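Local coordinates for protein superoxide dismutase (Chaetomium thermophilum, PDB 4BR6) that converts superoxide into hydrogen peroxide and molecular oxygen at a manganese centre, and so probably shields the cell from toxic radicals, at residues B[69-72]-B[73-77]; B[186-189]-B[190-194]; B[13-17]-B[18-22]; B[109-112]-B[113-117]. All coordinates share one frame; numbering follows the deposited sequence.

The four contacts are all local, between neighbours along the chain, yet they differ with their place in the fold. Interaction 1, nearest the centre of the chain, lies by the metal in the core and holds a metal-binding imidazole against a helical carbonyl; the others mix buried and exposed residues. Interactions 2 and 4 belong to two helices of the C-terminal domain: their apolar pairs face the sheet, T189, R193 and N115 are tied to other parts of the chain, and K188, Q192 and K112 are exposed. W187 lies against F110, and R193 probably bonds the carbonyl of L76. Interaction 3, the farthest out, joins a loop to helix 20-50 mainly through polar bonds.

Interaction 1 (B[69-72]-B[73-77]); sequences GGHL and NHTLF. With MN3 (manganese (III) ion), chain I.
From G69 to L76 the backbone follows a regular helix, the four carbonyls of 69-72 accepting in turn from the N-H groups of 73-76. Two of those oxygens take a second donor from a side chain. The oxygen of G70 already receives the N-H of H74, and H74 ND1 reaches the same G70 O from the opposite face of the carbonyl plane at a short 2.5 Å. That oxygen lies only 6° out of the imidazole plane, at the ring edge, which limits the freedom of the ring to rotate. The first torsion of H74 (chi1 -66°) sets CG beside its own backbone N, a setting that swings the ring back along the helix to G70. One residue on, T75 repeats the scheme with a hydroxyl: OG1 gives a bond of 2.8 Å to H71 O from above the carbonyl plane, while its N-H comes from the other face. T75 OG1 also lies over one face of the H71 ring, whose ND1 bonds H31. L72 CD1 meets L76 CD1 at 3.9 Å; L76 packs on W128 and P155, and L72 on P148 and on T55 of the second subunit. With ND1 held by the helix, H74 presents the far nitrogen to the ion, NE2 lying 2.4 Å from the manganese. H26, D160, H164 and a water complete the coordination, and G70 acts from the second shell by fixing the ring. This is the metal site of the iron/manganese superoxide dismutases, in which the alpha-hairpin and C-terminal domains each contribute two protein ligands.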
# COMPACT_ATOMS: atom_id res chain seq x y z
N GLY B 69 -8.65 -0.67 13.84
CA GLY B 69 -8.66 0.69 13.34
C GLY B 69 -10.07 1.24 13.24
O GLY B 69 -10.31 2.38 13.59
N GLY B 70 -11.01 0.41 12.79
CA GLY B 70 -12.39 0.83 12.67
C GLY B 70 -13.01 1.21 14.01
O GLY B 70 -13.69 2.22 14.13
N HIS B 71 -12.75 0.38 15.01
CA HIS B 71 -13.23 0.63 16.36
C HIS B 71 -12.75 2.00 16.87
O HIS B 71 -13.56 2.83 17.28
CB HIS B 71 -12.76 -0.49 17.30
CG HIS B 71 -13.28 -0.36 18.70
ND1 HIS B 71 -14.59 -0.03 18.98
CD2 HIS B 71 -12.66 -0.50 19.89
CE1 HIS B 71 -14.76 0.02 20.29
NE2 HIS B 71 -13.60 -0.26 20.86
N LEU B 72 -11.43 2.23 16.85
CA LEU B 72 -10.86 3.49 17.35
C LEU B 72 -11.37 4.71 16.59
O LEU B 72 -11.69 5.74 17.19
CB LEU B 72 -9.32 3.49 17.25
CG LEU B 72 -8.60 4.84 17.46
CD1 LEU B 72 -8.86 5.45 18.84
CD2 LEU B 72 -7.10 4.71 17.22
N ASN B 73 -11.39 4.60 15.27
CA ASN B 73 -11.70 5.73 14.42
C ASN B 73 -13.12 6.16 14.55
O ASN B 73 -13.41 7.34 14.65
CB ASN B 73 -11.44 5.40 12.95
CG ASN B 73 -9.98 5.24 12.65
OD1 ASN B 73 -9.11 5.71 13.38
ND2 ASN B 73 -9.69 4.58 11.55
N HIS B 74 -14.03 5.19 14.55
CA HIS B 74 -15.43 5.51 14.72
C HIS B 74 -15.73 5.97 16.13
O HIS B 74 -16.58 6.85 16.32
CB HIS B 74 -16.30 4.32 14.35
CG HIS B 74 -16.23 3.97 12.91
ND1 HIS B 74 -15.20 3.22 12.38
CD2 HIS B 74 -17.02 4.32 11.87
CE1 HIS B 74 -15.39 3.09 11.08
NE2 HIS B 74 -16.48 3.74 10.75
N THR B 75 -15.06 5.39 17.11
CA THR B 75 -15.23 5.83 18.49
C THR B 75 -14.96 7.31 18.60
O THR B 75 -15.79 8.06 19.12
CB THR B 75 -14.33 5.07 19.47
OG1 THR B 75 -14.83 3.74 19.60
CG2 THR B 75 -14.34 5.75 20.84
N LEU B 76 -13.79 7.74 18.13
CA LEU B 76 -13.46 9.16 18.14
C LEU B 76 -14.41 10.00 17.27
O LEU B 76 -14.75 11.11 17.64
CB LEU B 76 -12.03 9.39 17.66
CG LEU B 76 -10.92 8.81 18.52
CD1 LEU B 76 -9.59 9.10 17.84
CD2 LEU B 76 -10.93 9.37 19.91
N PHE B 77 -14.82 9.46 16.12
CA PHE B 77 -15.74 10.16 15.22
C PHE B 77 -17.03 10.58 15.94
O PHE B 77 -17.40 11.74 15.93
CB PHE B 77 -16.08 9.27 14.01
CG PHE B 77 -16.79 9.99 12.89
CD1 PHE B 77 -16.40 11.26 12.48
CD2 PHE B 77 -17.83 9.38 12.21
CE1 PHE B 77 -17.06 11.90 11.44
CE2 PHE B 77 -18.48 10.02 11.17
CZ PHE B 77 -18.09 11.27 10.79
MN MN3 I . -17.14 4.72 8.66
O HOH W 1 -15.35 3.31 7.58

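Interaction 2 (B[186-189]-B[190-194]); sequences NWKT and VAQRF
The side-chain oxygen of N186, a residue whose carbonyl accepts a weak bond from V190 N, is gripped by two N-H groups at the start of the helix. K188 N approaches N186 OD1 at 2.9 Å, tilted modestly from the carbonyl plane, whereas T189 N comes to N186 OD1 from well above that plane at 3.2 Å. The near-trans chi1 of N186 (-167°) turns the amide over these first-turn donors, a classic asparagine N-cap. One turn further along, T189 and R193 cross. The methyl T189 CG2 sits over one face of the guanidinium, toward its rim, 3.6 Å from R193 NE. R193 runs extended from CG to NE, and its terminal nitrogens bond to E79, N80 and the carbonyl of L156 in strand 153-160. Helix 187-195, the last of the C-terminal domain, is thereby tied both to that strand and to the C-terminal end of helix 61-79, with N80 just after it. W187 and V190 lie side by side and point the same way, V190 CG2 meeting W187 CE3 at 3.6 Å; both also press on M157 of the strand. Around Q192 two waters bridge the turns. One donates to T189 OG1 and to Q192 OE1, while T189 OG1 is also hydrogen-bonded to E79 O. The other donates to K188 O at 2.9 Å and receives a weak bond from Q192 NE2.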
# COMPACT_ATOMS: atom_id res chain seq x y z
N ASN B 186 -18.12 18.61 17.07
CA ASN B 186 -18.03 19.01 18.47
C ASN B 186 -16.66 19.59 18.83
O ASN B 186 -15.74 18.85 19.18
CB ASN B 186 -18.36 17.85 19.41
CG ASN B 186 -18.58 18.30 20.83
OD1 ASN B 186 -18.07 19.34 21.23
ND2 ASN B 186 -19.36 17.54 21.60
N TRP B 187 -16.52 20.91 18.78
CA TRP B 187 -15.22 21.54 19.01
C TRP B 187 -14.87 21.59 20.47
O TRP B 187 -13.75 21.94 20.83
CB TRP B 187 -15.16 22.94 18.40
CG TRP B 187 -15.11 22.88 16.92
CD1 TRP B 187 -16.10 23.21 16.06
CD2 TRP B 187 -14.03 22.40 16.12
NE1 TRP B 187 -15.71 22.99 14.77
CE2 TRP B 187 -14.44 22.49 14.78
CE3 TRP B 187 -12.76 21.91 16.41
CZ2 TRP B 187 -13.61 22.11 13.74
CZ3 TRP B 187 -11.95 21.54 15.37
CH2 TRP B 187 -12.38 21.65 14.05
N LYS B 188 -15.81 21.23 21.33
CA LYS B 188 -15.51 21.09 22.75
C LYS B 188 -14.75 19.79 22.98
O LYS B 188 -13.80 19.74 23.75
CB LYS B 188 -16.79 21.17 23.57
CG LYS B 188 -16.64 20.80 25.04
CD LYS B 188 -17.69 21.49 25.92
CE LYS B 188 -19.09 21.43 25.34
NZ LYS B 188 -19.55 20.05 25.06
N THR B 189 -15.14 18.73 22.29
CA THR B 189 -14.39 17.47 22.39
C THR B 189 -12.97 17.66 21.87
O THR B 189 -12.02 17.20 22.48
CB THR B 189 -15.06 16.34 21.57
OG1 THR B 189 -16.36 16.09 22.08
CG2 THR B 189 -14.25 15.07 21.64
N VAL B 190 -12.84 18.33 20.73
CA VAL B 190 -11.53 18.55 20.11
C VAL B 190 -10.59 19.29 21.04
O VAL B 190 -9.42 18.95 21.14
CB VAL B 190 -11.66 19.35 18.80
CG1 VAL B 190 -10.29 19.58 18.15
CG2 VAL B 190 -12.62 18.65 17.85
N ALA B 191 -11.10 20.31 21.72
CA ALA B 191 -10.28 21.12 22.61
C ALA B 191 -9.87 20.35 23.85
O ALA B 191 -8.82 20.61 24.43
CB ALA B 191 -11.04 22.38 23.00
N GLN B 192 -10.70 19.40 24.27
CA GLN B 192 -10.34 18.50 25.36
C GLN B 192 -9.15 17.65 24.94
O GLN B 192 -8.17 17.56 25.66
CB GLN B 192 -11.52 17.61 25.74
CG GLN B 192 -12.43 18.21 26.80
CD GLN B 192 -13.89 17.87 26.59
OE1 GLN B 192 -14.25 16.75 26.23
NE2 GLN B 192 -14.75 18.86 26.82
N ARG B 193 -9.24 17.04 23.76
CA ARG B 193 -8.15 16.23 23.23
C ARG B 193 -6.89 17.08 23.08
O ARG B 193 -5.79 16.63 23.40
CB ARG B 193 -8.54 15.66 21.87
CG ARG B 193 -9.72 14.74 21.93
CD ARG B 193 -10.22 14.41 20.55
NE ARG B 193 -11.25 13.39 20.56
CZ ARG B 193 -11.99 13.05 19.51
NH1 ARG B 193 -11.81 13.65 18.34
NH2 ARG B 193 -12.90 12.10 19.62
N PHE B 194 -7.08 18.30 22.59
CA PHE B 194 -5.98 19.23 22.38
C PHE B 194 -5.22 19.50 23.68
O PHE B 194 -4.01 19.70 23.66
CB PHE B 194 -6.51 20.56 21.83
CG PHE B 194 -5.44 21.60 21.61
CD1 PHE B 194 -4.64 21.57 20.48
CD2 PHE B 194 -5.24 22.62 22.53
CE1 PHE B 194 -3.68 22.52 20.28
CE2 PHE B 194 -4.26 23.57 22.32
CZ PHE B 194 -3.48 23.52 21.19
O HOH W 2 -13.46 21.68 25.94
O HOH W 3 -16.94 15.82 24.83

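Interaction 3 (B[13-17]-B[18-22]); sequences ALEPY and ISARI
E15 turns CG beside its own backbone N (chi1 -66°) and stays extended beyond it, a course that carries the carboxylate across to the backbone of S19 and A20. There E15 OE2 accepts from A20 N at 2.8 Å, nearly straight at 161°, on the anti side of the carboxylate and somewhat out of its plane. A20 opens helix 20-50, which puts the negative group at the positive, N-terminal end of the helix, a placing that probably favours its ionised form. S19 is the N-cap: its hydroxyl OG accepts from I22 N at 3.3 Å. E15 thus takes the N-H of A20, and S19 that of I22. Upstream, the chain reverses through a turn with a cis peptide bond before P16. L14 O takes Y17 N at 2.9 Å and, from above its carbonyl plane, I18 N at 3.2 Å. P16 CD rests over one face of the Y17 ring, near the rim. A water links the turn to the extended I18 by accepting from L14 N and donating to I18 O. L14 and I18 both pack their side chains onto M23 of helix 20-50. Y17 leans on the loop residues N183 and V184 and gives its carbonyl to Y170 of helix 167-170, while R21, beyond the cap, forms a salt bridge to E171 of the third subunit.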
# COMPACT_ATOMS: atom_id res chain seq x y z
N ALA B 13 -30.49 13.22 15.39
CA ALA B 13 -30.21 14.51 16.00
C ALA B 13 -29.33 15.40 15.11
O ALA B 13 -29.31 16.62 15.26
CB ALA B 13 -29.56 14.32 17.35
N LEU B 14 -28.63 14.78 14.18
CA LEU B 14 -27.67 15.50 13.35
C LEU B 14 -28.26 15.89 12.01
O LEU B 14 -27.59 16.50 11.18
CB LEU B 14 -26.41 14.66 13.13
CG LEU B 14 -25.68 14.17 14.39
CD1 LEU B 14 -24.24 13.79 14.08
CD2 LEU B 14 -25.72 15.20 15.52
N GLU B 15 -29.52 15.56 11.79
CA GLU B 15 -30.22 16.04 10.62
C GLU B 15 -30.35 17.56 10.73
O GLU B 15 -30.42 18.09 11.83
CB GLU B 15 -31.58 15.36 10.49
CG GLU B 15 -31.48 13.88 10.21
CD GLU B 15 -32.73 13.28 9.61
OE1 GLU B 15 -33.81 13.88 9.74
OE2 GLU B 15 -32.63 12.20 9.00
N PRO B 16 -30.37 18.27 9.59
CA PRO B 16 -30.32 17.78 8.21
C PRO B 16 -28.92 17.48 7.66
O PRO B 16 -28.79 17.18 6.48
CB PRO B 16 -30.93 18.94 7.42
CG PRO B 16 -30.52 20.16 8.19
CD PRO B 16 -30.49 19.74 9.64
N TYR B 17 -27.88 17.56 8.49
CA TYR B 17 -26.52 17.44 7.95
C TYR B 17 -26.13 16.01 7.62
O TYR B 17 -25.58 15.74 6.54
CB TYR B 17 -25.53 18.11 8.90
CG TYR B 17 -25.97 19.52 9.17
CD1 TYR B 17 -25.93 20.47 8.17
CD2 TYR B 17 -26.49 19.88 10.40
CE1 TYR B 17 -26.36 21.76 8.40
CE2 TYR B 17 -26.92 21.16 10.64
CZ TYR B 17 -26.86 22.10 9.64
OH TYR B 17 -27.30 23.38 9.90
N ILE B 18 -26.40 15.10 8.54
CA ILE B 18 -26.26 13.68 8.28
C ILE B 18 -27.60 13.02 8.65
O ILE B 18 -28.11 13.23 9.74
CB ILE B 18 -25.13 13.06 9.12
CG1 ILE B 18 -23.81 13.82 8.90
CG2 ILE B 18 -24.96 11.59 8.77
CD1 ILE B 18 -22.69 13.42 9.87
N SER B 19 -28.14 12.21 7.74
CA SER B 19 -29.45 11.59 7.92
C SER B 19 -29.44 10.54 9.04
O SER B 19 -28.41 9.97 9.37
CB SER B 19 -29.91 10.96 6.61
OG SER B 19 -29.15 9.81 6.33
N ALA B 20 -30.61 10.31 9.62
CA ALA B 20 -30.77 9.36 10.70
C ALA B 20 -30.49 7.94 10.23
O ALA B 20 -29.99 7.11 10.99
CB ALA B 20 -32.18 9.44 11.26
N ARG B 21 -30.82 7.65 8.97
CA ARG B 21 -30.56 6.32 8.45
C ARG B 21 -29.06 6.06 8.36
O ARG B 21 -28.59 4.99 8.73
CB ARG B 21 -31.25 6.09 7.10
CG ARG B 21 -31.06 4.67 6.54
CD ARG B 21 -31.46 3.59 7.55
NE ARG B 21 -31.65 2.26 6.94
CZ ARG B 21 -31.92 1.15 7.63
NH1 ARG B 21 -32.01 1.18 8.95
NH2 ARG B 21 -32.09 -0.00 7.00
N ILE B 22 -28.30 7.05 7.88
CA ILE B 22 -26.86 6.92 7.79
C ILE B 22 -26.28 6.67 9.17
O ILE B 22 -25.57 5.69 9.38
CB ILE B 22 -26.21 8.16 7.16
CG1 ILE B 22 -26.52 8.21 5.66
CG2 ILE B 22 -24.68 8.16 7.39
CD1 ILE B 22 -26.07 9.46 4.95
O HOH W 4 -29.11 12.66 12.26

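Interaction 4 (B[109-112]-B[113-117]); sequences TFRK and QMNAA
F110 and M114 meet as a Met-aromatic pair: the sulfur M114 SD lies 3.8 Å from F110 CZ, on an oblique line 53° off the ring normal. The two side chains run side by side and point the same way, each with CG anti to its backbone N, and the bend of M114 at chi2 brings the sulfur alongside the ring. T109 and Q113 make a lighter pair of the same spacing, T109 CG2 standing 3.9 Å from Q113 NE2. R111 and N115 form a third. Here it is the methylene R111 CG that nears the amide, 4.1 Å from N115 ND2, and the guanidinium farther out is turned 86° from the amide plane. The amide carbon N115 CG lies 3.1 Å from the R111 carbonyl oxygen. These pairings follow the same i to i+4 spacing as the backbone bonds, such as M114 N to F110 O at 2.9 Å. They spread around helix 107-119 as expected of an amphipathic helix packed on an antiparallel sheet. F110, M114 and A117 face inward, onto I140 of strand 138-144, and the first two also touch strand 125-132 at L129 and A127. A second shell fixes the polar ends. N115 OD1 accepts from the indole W182 NE1, which settles which end of the amide faces which way. R111 reaches through extended methylenes to a salt bridge with E179 of helix 174-180. K112, exposed, bends at its last two torsions, bringing NZ within 4.1 Å of Q113 CG, and Q113 itself packs both on I140 and on D134 of the fourth subunit.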
# COMPACT_ATOMS: atom_id res chain seq x y z
N THR B 109 -9.20 28.75 6.58
CA THR B 109 -8.18 28.16 5.71
C THR B 109 -7.94 26.69 6.06
O THR B 109 -7.76 25.84 5.18
CB THR B 109 -6.85 28.94 5.80
OG1 THR B 109 -7.00 30.21 5.16
CG2 THR B 109 -5.72 28.20 5.11
N PHE B 110 -7.91 26.39 7.35
CA PHE B 110 -7.81 25.01 7.82
C PHE B 110 -8.98 24.18 7.28
O PHE B 110 -8.81 23.04 6.85
CB PHE B 110 -7.82 24.95 9.35
CG PHE B 110 -8.33 23.65 9.92
CD1 PHE B 110 -7.56 22.51 9.90
CD2 PHE B 110 -9.60 23.56 10.44
CE1 PHE B 110 -8.04 21.32 10.40
CE2 PHE B 110 -10.08 22.36 10.95
CZ PHE B 110 -9.30 21.25 10.93
N ARG B 111 -10.17 24.78 7.33
CA ARG B 111 -11.41 24.17 6.87
C ARG B 111 -11.39 23.91 5.37
O ARG B 111 -11.91 22.90 4.88
CB ARG B 111 -12.58 25.09 7.21
CG ARG B 111 -13.95 24.56 6.84
CD ARG B 111 -15.06 25.49 7.33
NE ARG B 111 -16.33 25.15 6.69
CZ ARG B 111 -17.53 25.31 7.24
NH1 ARG B 111 -17.65 25.81 8.47
NH2 ARG B 111 -18.62 24.96 6.56
N LYS B 112 -10.80 24.85 4.64
CA LYS B 112 -10.58 24.73 3.20
C LYS B 112 -9.62 23.59 2.87
O LYS B 112 -9.90 22.75 2.03
CB LYS B 112 -10.02 26.05 2.66
CG LYS B 112 -9.91 26.15 1.15
CD LYS B 112 -9.48 27.55 0.75
CE LYS B 112 -8.11 27.58 0.12
NZ LYS B 112 -7.07 26.94 0.98
N GLN B 113 -8.48 23.58 3.55
CA GLN B 113 -7.47 22.58 3.26
C GLN B 113 -7.95 21.19 3.65
O GLN B 113 -7.63 20.21 2.97
CB GLN B 113 -6.18 22.92 3.99
CG GLN B 113 -5.45 24.05 3.31
CD GLN B 113 -4.31 24.58 4.13
OE1 GLN B 113 -4.19 24.27 5.31
NE2 GLN B 113 -3.47 25.40 3.51
N MET B 114 -8.70 21.09 4.74
CA MET B 114 -9.17 19.78 5.17
C MET B 114 -10.19 19.24 4.18
O MET B 114 -10.16 18.06 3.83
CB MET B 114 -9.79 19.80 6.56
CG MET B 114 -10.14 18.39 7.05
SD MET B 114 -9.65 18.13 8.76
CE MET B 114 -10.15 16.45 9.10
N ASN B 115 -11.09 20.11 3.74
CA ASN B 115 -12.05 19.75 2.71
C ASN B 115 -11.37 19.25 1.44
O ASN B 115 -11.82 18.31 0.82
CB ASN B 115 -12.96 20.94 2.39
CG ASN B 115 -14.03 21.16 3.45
OD1 ASN B 115 -14.29 20.28 4.27
ND2 ASN B 115 -14.66 22.32 3.43
N ALA B 116 -10.27 19.89 1.05
CA ALA B 116 -9.50 19.44 -0.10
C ALA B 116 -8.89 18.06 0.16
O ALA B 116 -8.94 17.18 -0.70
CB ALA B 116 -8.41 20.43 -0.43
N ALA B 117 -8.31 17.87 1.34
CA ALA B 117 -7.69 16.60 1.70
C ALA B 117 -8.70 15.48 1.65
O ALA B 117 -8.38 14.38 1.22
CB ALA B 117 -7.11 16.69 3.09